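Local coordinates for putative type VI secretion protein (PDB 6SKI) that is a phospholipase effector of the type VI secretion system that rides on the VgrG spike and probably hydrolyses membrane phospholipids of target cells, at residues F206-M211 and P273-K278; N255-N260 and E508-R513; F337-D342 and V396-V401. All blocks are in the same frame, centred on the assembly; numbering follows the deposited sequence.

Interaction 1 of 3, residues F206-M211 and P273-K278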
# COMPACT_ATOMS: atom_id res chain seq x y z
N PHE A 206 0.72 1.24 -11.54
CA PHE A 206 0.29 2.54 -12.05
C PHE A 206 1.39 3.18 -12.87
O PHE A 206 1.14 3.65 -13.99
CB PHE A 206 -0.13 3.45 -10.90
CG PHE A 206 -0.62 4.79 -11.33
CD1 PHE A 206 -1.95 4.99 -11.66
CD2 PHE A 206 0.25 5.86 -11.43
CE1 PHE A 206 -2.40 6.22 -12.06
CE2 PHE A 206 -0.20 7.09 -11.83
CZ PHE A 206 -1.52 7.28 -12.15
N ALA A 207 2.62 3.15 -12.37
CA ALA A 207 3.71 3.77 -13.10
C ALA A 207 3.85 3.14 -14.47
O ALA A 207 4.03 3.84 -15.48
CB ALA A 207 5.01 3.66 -12.31
N ASN A 208 3.70 1.82 -14.55
CA ASN A 208 3.82 1.15 -15.84
C ASN A 208 2.70 1.57 -16.76
O ASN A 208 2.92 1.80 -17.96
CB ASN A 208 3.85 -0.36 -15.65
CG ASN A 208 5.21 -0.86 -15.21
OD1 ASN A 208 5.33 -1.58 -14.22
ND2 ASN A 208 6.24 -0.47 -15.93
N ARG A 209 1.49 1.73 -16.22
CA ARG A 209 0.38 2.22 -17.04
C ARG A 209 0.67 3.62 -17.54
O ARG A 209 0.23 4.00 -18.63
CB ARG A 209 -0.91 2.18 -16.24
CG ARG A 209 -1.34 0.79 -15.84
CD ARG A 209 -2.65 0.80 -15.08
NE ARG A 209 -3.75 1.24 -15.93
CZ ARG A 209 -5.02 0.94 -15.70
NH1 ARG A 209 -5.36 0.20 -14.66
NH2 ARG A 209 -5.97 1.39 -16.52
N VAL A 210 1.41 4.42 -16.77
CA VAL A 210 1.79 5.73 -17.26
C VAL A 210 2.90 5.60 -18.28
O VAL A 210 2.97 6.37 -19.25
CB VAL A 210 2.20 6.64 -16.08
CG1 VAL A 210 2.70 7.98 -16.59
CG2 VAL A 210 1.03 6.84 -15.15
N MET A 211 3.78 4.62 -18.11
CA MET A 211 4.86 4.42 -19.07
C MET A 211 4.32 3.88 -20.39
O MET A 211 4.77 4.28 -21.46
CB MET A 211 5.90 3.47 -18.49
CG MET A 211 7.28 3.60 -19.10
SD MET A 211 8.30 2.18 -18.70
CE MET A 211 9.78 2.56 -19.62
N PRO A 273 14.14 1.89 -17.11
CA PRO A 273 14.79 3.17 -16.80
C PRO A 273 13.98 4.41 -17.16
O PRO A 273 14.40 5.51 -16.80
CB PRO A 273 16.08 3.10 -17.62
CG PRO A 273 16.36 1.65 -17.71
CD PRO A 273 15.01 1.04 -17.93
N SER A 274 12.85 4.27 -17.84
CA SER A 274 12.01 5.41 -18.17
C SER A 274 10.66 5.37 -17.47
O SER A 274 9.75 6.11 -17.84
CB SER A 274 11.80 5.49 -19.69
OG SER A 274 10.52 6.01 -20.00
N VAL A 275 10.51 4.51 -16.45
CA VAL A 275 9.24 4.42 -15.74
C VAL A 275 9.00 5.68 -14.93
O VAL A 275 7.85 6.05 -14.67
CB VAL A 275 9.21 3.15 -14.87
CG1 VAL A 275 10.08 3.32 -13.63
CG2 VAL A 275 7.79 2.81 -14.49
N ALA A 276 10.06 6.36 -14.52
CA ALA A 276 9.97 7.57 -13.72
C ALA A 276 11.32 8.26 -13.76
O ALA A 276 12.33 7.67 -14.16
CB ALA A 276 9.56 7.27 -12.28
N LYS A 277 11.33 9.53 -13.36
CA LYS A 277 12.59 10.27 -13.34
C LYS A 277 13.43 9.89 -12.14
O LYS A 277 14.65 9.72 -12.26
CB LYS A 277 12.31 11.77 -13.38
CG LYS A 277 11.43 12.18 -14.56
CD LYS A 277 11.42 13.67 -14.78
CE LYS A 277 10.21 14.32 -14.14
NZ LYS A 277 8.98 14.18 -14.97
N LYS A 278 12.81 9.73 -10.98
CA LYS A 278 13.47 9.25 -9.78
C LYS A 278 12.60 8.18 -9.13
O LYS A 278 11.39 8.35 -9.01
CB LYS A 278 13.74 10.38 -8.79
CG LYS A 278 14.62 11.49 -9.33
CD LYS A 278 16.01 11.01 -9.63
CE LYS A 278 17.01 12.15 -9.58
NZ LYS A 278 16.71 13.08 -8.46
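Helix 198-211, which follows strand 184-195 in a catalytic domain of the alpha/beta-hydrolase clan, meets with its last turns the loop that leads into strand 278-284. The contact is made by van der Waals packing, mostly apolar, and rests on Ala207, Met211 and Val275. Ala207 and Met211 lie one turn apart, joined by the helical bond from Met211 N to Ala207 O (2.8 Å), so both face the loop. Ala207, with a single methyl, lets the loop come close: Val275 CG2 rests on Ala207 CB at 3.6 Å. That methyl stands anti to the backbone N of Val275, while CG1 takes the crowded place between N and the carbonyl carbon (chi1 75°); Val275 also packs on Trp301. Met211 reaches farther. Its CG is anti to the backbone N (chi1 -157°) and the chain beyond stays extended, which carries the thioether alongside the loop backbone, with SD 3.8 Å from Val275 CA. An unbranched, flexible chain suits this strip of backbone between the buried Val275 and the exposed Ser274. Met211 also touches Arg272. At the tip, the Met211 CE methyl comes to 3.5 Å from Ser274 OG and 3.6 Å from Ser274 CB.

Interaction 2 of 3, residues N255-N260 and E508-R513; sequences NFFDIN and EIFIHR
Three nearly straight hydrogen bonds, all donated by backbone N-H groups, tie loop 255-260 to strand 509-511. Ile509 uses both of its backbone polar groups: its N gives to Asn255 O (2.8 Å, 176°), arriving from above the carbonyl plane, and its O receives Phe257 N (2.8 Å) almost along the C=O axis. Farther on, the Asp258 side chain takes over from the backbone. Its CG is anti to the carbonyl carbon, and OD1 accepts Ile511 N at 2.9 Å from above the carboxylate plane. The other oxygen, OD2, faces Arg513 NE in a long salt bridge of 4.0 Å, which may add some electrostatic pull at the surface. Glu508 OE2 lies in the plane of the Phe257 ring at its edge, 3.2 Å from CD1, where the slightly positive ring hydrogens should suit a carboxylate. The Phe257 ring also leans obliquely on that of Phe510, centroids 5.1 Å apart and planes at 34°. Deeper in, buried Ile509 spreads its branched chain over one face of the Phe256 ring, CG2 standing 4.0 Å from the centroid in a CH-pi contact, while Ile511 CG1 meets the ring's edge. Ile150 of helix 144-154 packs on Phe256 and on Ile259. The bond from Asn260 N back to Phe256 O curls the loop, turning it away from the strand after Phe257. The whole is a single beta bridge with a parallel bonding pattern, by which a catalytic-domain loop docks on the side of strand 509-511 that faces away from strand 500-502.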
# COMPACT_ATOMS: atom_id res chain seq x y z
N ASN A 255 -4.33 -22.69 -4.09
CA ASN A 255 -4.85 -23.88 -3.42
C ASN A 255 -6.32 -23.78 -3.08
O ASN A 255 -6.86 -24.70 -2.46
CB ASN A 255 -4.04 -24.17 -2.16
CG ASN A 255 -2.58 -24.39 -2.44
OD1 ASN A 255 -2.21 -24.95 -3.47
ND2 ASN A 255 -1.72 -23.96 -1.52
N PHE A 256 -6.99 -22.70 -3.46
CA PHE A 256 -8.43 -22.57 -3.27
C PHE A 256 -9.14 -23.30 -4.41
O PHE A 256 -9.00 -22.91 -5.57
CB PHE A 256 -8.86 -21.11 -3.24
CG PHE A 256 -8.51 -20.41 -1.96
CD1 PHE A 256 -9.49 -20.01 -1.09
CD2 PHE A 256 -7.19 -20.12 -1.65
CE1 PHE A 256 -9.18 -19.36 0.08
CE2 PHE A 256 -6.87 -19.47 -0.49
CZ PHE A 256 -7.86 -19.09 0.38
N PHE A 257 -9.90 -24.34 -4.07
CA PHE A 257 -10.56 -25.14 -5.10
C PHE A 257 -11.54 -24.30 -5.91
O PHE A 257 -11.68 -24.50 -7.13
CB PHE A 257 -11.29 -26.31 -4.45
CG PHE A 257 -12.13 -27.10 -5.40
CD1 PHE A 257 -11.56 -27.99 -6.28
CD2 PHE A 257 -13.51 -26.96 -5.40
CE1 PHE A 257 -12.33 -28.71 -7.16
CE2 PHE A 257 -14.29 -27.68 -6.27
CZ PHE A 257 -13.70 -28.56 -7.15
N ASP A 258 -12.22 -23.35 -5.27
CA ASP A 258 -13.31 -22.64 -5.93
C ASP A 258 -12.80 -21.70 -7.01
O ASP A 258 -13.45 -21.54 -8.05
CB ASP A 258 -14.12 -21.87 -4.89
CG ASP A 258 -14.62 -22.76 -3.77
OD1 ASP A 258 -13.87 -22.97 -2.80
OD2 ASP A 258 -15.77 -23.25 -3.87
N ILE A 259 -11.65 -21.06 -6.79
CA ILE A 259 -11.24 -19.91 -7.58
C ILE A 259 -9.85 -20.04 -8.17
O ILE A 259 -9.39 -19.10 -8.83
CB ILE A 259 -11.35 -18.61 -6.75
CG1 ILE A 259 -10.59 -18.77 -5.44
CG2 ILE A 259 -12.80 -18.27 -6.49
CD1 ILE A 259 -10.82 -17.65 -4.47
N ASN A 260 -9.15 -21.15 -7.96
CA ASN A 260 -7.79 -21.26 -8.48
C ASN A 260 -7.74 -21.26 -10.00
O ASN A 260 -6.65 -21.10 -10.57
CB ASN A 260 -7.09 -22.51 -7.95
CG ASN A 260 -7.91 -23.77 -8.16
OD1 ASN A 260 -8.88 -23.78 -8.92
ND2 ASN A 260 -7.51 -24.84 -7.49
N GLU A 508 -5.91 -28.43 0.16
CA GLU A 508 -6.78 -27.64 -0.68
C GLU A 508 -7.84 -26.95 0.17
O GLU A 508 -8.38 -27.53 1.11
CB GLU A 508 -7.44 -28.53 -1.73
CG GLU A 508 -8.25 -27.79 -2.77
CD GLU A 508 -8.30 -28.54 -4.08
OE1 GLU A 508 -8.08 -29.77 -4.07
OE2 GLU A 508 -8.56 -27.90 -5.13
N ILE A 509 -8.15 -25.71 -0.18
CA ILE A 509 -9.11 -24.90 0.57
C ILE A 509 -10.44 -24.93 -0.17
O ILE A 509 -10.49 -24.79 -1.39
CB ILE A 509 -8.61 -23.46 0.76
CG1 ILE A 509 -7.24 -23.45 1.43
CG2 ILE A 509 -9.60 -22.67 1.58
CD1 ILE A 509 -6.13 -23.01 0.52
N PHE A 510 -11.52 -25.10 0.60
CA PHE A 510 -12.87 -25.18 0.07
C PHE A 510 -13.69 -24.14 0.81
O PHE A 510 -13.88 -24.23 2.02
CB PHE A 510 -13.45 -26.58 0.28
CG PHE A 510 -12.79 -27.63 -0.56
CD1 PHE A 510 -11.69 -28.32 -0.08
CD2 PHE A 510 -13.28 -27.94 -1.81
CE1 PHE A 510 -11.09 -29.29 -0.85
CE2 PHE A 510 -12.68 -28.91 -2.58
CZ PHE A 510 -11.58 -29.58 -2.10
N ILE A 511 -14.15 -23.13 0.08
CA ILE A 511 -14.94 -22.07 0.69
C ILE A 511 -16.33 -22.60 1.02
O ILE A 511 -16.96 -23.29 0.21
CB ILE A 511 -15.01 -20.85 -0.24
CG1 ILE A 511 -13.60 -20.35 -0.55
CG2 ILE A 511 -15.85 -19.75 0.38
CD1 ILE A 511 -13.57 -19.18 -1.49
N HIS A 512 -16.80 -22.28 2.22
CA HIS A 512 -18.16 -22.64 2.61
C HIS A 512 -19.12 -21.68 1.91
O HIS A 512 -19.33 -20.55 2.37
CB HIS A 512 -18.32 -22.58 4.13
CG HIS A 512 -17.75 -23.77 4.83
ND1 HIS A 512 -17.42 -23.77 6.16
CD2 HIS A 512 -17.45 -25.01 4.37
CE1 HIS A 512 -16.94 -24.95 6.50
NE2 HIS A 512 -16.95 -25.73 5.43
N ARG A 513 -19.70 -22.14 0.81
CA ARG A 513 -20.49 -21.29 -0.06
C ARG A 513 -21.93 -21.11 0.42
O ARG A 513 -22.66 -20.30 -0.16
CB ARG A 513 -20.49 -21.86 -1.48
CG ARG A 513 -19.11 -21.84 -2.12
CD ARG A 513 -19.13 -22.16 -3.61
NE ARG A 513 -19.75 -23.45 -3.92
CZ ARG A 513 -21.02 -23.61 -4.27
NH1 ARG A 513 -21.82 -22.55 -4.37
NH2 ARG A 513 -21.50 -24.82 -4.53

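Interaction 3 of 3, residues F337-D342 and V396-V401; sequences FEIVSD and VIQKQV
The Phe337 ring and the Gln400 amide lean obliquely on each other, planes 35° apart, in a strand pair of a three-stranded antiparallel sheet. Gln400 CG is anti to its backbone N and the chain is extended, so NE2 reaches Phe337 CB at 3.5 Å; helix 72-85 packs on both residues, Ser77 touching each. A second amide, that of Gln398, lays OE1 3.4 Å from Ile339 CG2, the two chains crossing at about a right angle. Strands 337-341 and 398-401 run at 156° to one another. In the hydrogen-bonded pairs, Glu338 with Val401 and Val340 with Lys399, each N-H meets the partner's carbonyl, all four bonds being 2.9 Å long. Between them Ile339 and Gln400 form a non-hydrogen-bonded pair with CA atoms 4.3 Å apart. Beta-branched Ile339, Val340 and Val401 suit these extended backbones. Glu338, Val340, Lys399 and Val401 share one face, where the Glu338 carboxylate turns to a salt bridge with Arg350 and Val340 CG2 rests on Lys399 CG at 3.7 Å. Past the strand end, Asp342 N still bonds Ile397 O (3.0 Å), with the donor above the carbonyl plane. Lys399 suits the end of the pairing, because its aliphatic part packs while its amine reaches polar groups: CG takes the crowded position between N and the carbonyl carbon, and the chain bends at chi3. Its NZ makes a weak bond to Thr344 O, another to Asp342 O at 3.4 Å, and a long salt bridge to Asp342 OD2 at 3.9 Å.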
# COMPACT_ATOMS: atom_id res chain seq x y z
N PHE A 337 2.83 -30.97 20.10
CA PHE A 337 2.16 -31.70 21.17
C PHE A 337 2.39 -33.19 20.99
O PHE A 337 2.46 -33.70 19.87
CB PHE A 337 0.66 -31.42 21.18
CG PHE A 337 0.31 -29.97 21.30
CD1 PHE A 337 0.03 -29.41 22.53
CD2 PHE A 337 0.27 -29.15 20.18
CE1 PHE A 337 -0.28 -28.08 22.65
CE2 PHE A 337 -0.04 -27.82 20.30
CZ PHE A 337 -0.32 -27.28 21.53
N GLU A 338 2.51 -33.90 22.11
CA GLU A 338 2.59 -35.35 22.09
C GLU A 338 2.04 -35.90 23.39
O GLU A 338 2.11 -35.25 24.44
CB GLU A 338 4.02 -35.85 21.84
CG GLU A 338 4.85 -36.08 23.08
CD GLU A 338 6.30 -36.31 22.73
OE1 GLU A 338 6.72 -35.91 21.63
OE2 GLU A 338 7.02 -36.93 23.54
N ILE A 339 1.48 -37.11 23.32
CA ILE A 339 0.89 -37.77 24.48
C ILE A 339 1.94 -38.68 25.10
O ILE A 339 2.58 -39.47 24.39
CB ILE A 339 -0.38 -38.54 24.09
CG1 ILE A 339 -1.34 -37.62 23.34
CG2 ILE A 339 -1.04 -39.12 25.32
CD1 ILE A 339 -2.74 -38.18 23.19
N VAL A 340 2.11 -38.58 26.41
CA VAL A 340 3.09 -39.35 27.16
C VAL A 340 2.44 -39.80 28.47
O VAL A 340 1.28 -39.49 28.76
CB VAL A 340 4.37 -38.55 27.44
CG1 VAL A 340 5.24 -38.48 26.20
CG2 VAL A 340 4.03 -37.15 27.94
N SER A 341 3.21 -40.53 29.27
CA SER A 341 2.75 -40.98 30.57
C SER A 341 2.78 -39.83 31.56
O SER A 341 3.66 -38.97 31.51
CB SER A 341 3.61 -42.13 31.08
OG SER A 341 4.96 -41.97 30.67
N ASP A 342 1.80 -39.81 32.47
CA ASP A 342 1.71 -38.72 33.43
C ASP A 342 2.93 -38.65 34.35
O ASP A 342 3.19 -37.59 34.93
CB ASP A 342 0.44 -38.86 34.26
CG ASP A 342 -0.16 -37.53 34.66
OD1 ASP A 342 -1.34 -37.28 34.33
OD2 ASP A 342 0.56 -36.72 35.29
N VAL A 396 -2.39 -46.87 33.28
CA VAL A 396 -1.57 -45.83 32.67
C VAL A 396 -2.40 -44.56 32.58
O VAL A 396 -3.36 -44.49 31.81
CB VAL A 396 -1.06 -46.26 31.29
CG1 VAL A 396 -0.30 -45.12 30.64
CG2 VAL A 396 -0.19 -47.49 31.41
N ILE A 397 -2.04 -43.56 33.36
CA ILE A 397 -2.59 -42.22 33.19
C ILE A 397 -1.73 -41.49 32.17
O ILE A 397 -0.51 -41.69 32.10
CB ILE A 397 -2.64 -41.46 34.53
CG1 ILE A 397 -3.32 -42.32 35.60
CG2 ILE A 397 -3.36 -40.13 34.38
CD1 ILE A 397 -4.82 -42.21 35.61
N GLN A 398 -2.36 -40.65 31.35
CA GLN A 398 -1.67 -40.04 30.22
C GLN A 398 -1.91 -38.54 30.18
O GLN A 398 -2.96 -38.04 30.58
CB GLN A 398 -2.13 -40.67 28.90
CG GLN A 398 -1.58 -42.07 28.68
CD GLN A 398 -1.32 -42.37 27.22
OE1 GLN A 398 -2.18 -42.16 26.37
NE2 GLN A 398 -0.12 -42.85 26.93
N LYS A 399 -0.91 -37.83 29.67
CA LYS A 399 -0.96 -36.38 29.55
C LYS A 399 -0.54 -35.99 28.14
O LYS A 399 0.31 -36.64 27.54
CB LYS A 399 -0.03 -35.70 30.57
CG LYS A 399 1.44 -35.78 30.20
CD LYS A 399 2.36 -35.80 31.41
CE LYS A 399 2.09 -34.65 32.35
NZ LYS A 399 3.15 -34.56 33.39
N GLN A 400 -1.14 -34.94 27.62
CA GLN A 400 -0.66 -34.30 26.41
C GLN A 400 0.25 -33.16 26.81
O GLN A 400 -0.18 -32.23 27.52
CB GLN A 400 -1.81 -33.79 25.54
CG GLN A 400 -1.38 -33.48 24.11
CD GLN A 400 -2.36 -32.61 23.37
OE1 GLN A 400 -3.02 -31.76 23.96
NE2 GLN A 400 -2.47 -32.82 22.07
N VAL A 401 1.51 -33.24 26.39
CA VAL A 401 2.52 -32.22 26.66
C VAL A 401 2.83 -31.54 25.34
O VAL A 401 3.22 -32.20 24.37
CB VAL A 401 3.78 -32.82 27.29
CG1 VAL A 401 4.94 -31.86 27.15
CG2 VAL A 401 3.54 -33.16 28.74

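In the fold
The three contacts are spread over one elongated chain and touch nowhere. Interactions 1 and 2 have centres 36 Å apart, yet both draw on the long connection between strands 237-243 and 278-284 of the mixed sheet: 255-260 docks on the late strand 509-511, while 273-278 packs against helix 198-211. Their segments alternate along the sequence, and interaction 2 brings the late strand 509-511 back to a loop of the catalytic domain. Interaction 3 belongs to the separate three-stranded antiparallel sheet; both its segments fall between 260 and 508. Its centre lies 44 Å from that of the chain, 36 Å from interaction 2 and 61 Å from interaction 1, which lies on the opposite side of the chain's centre.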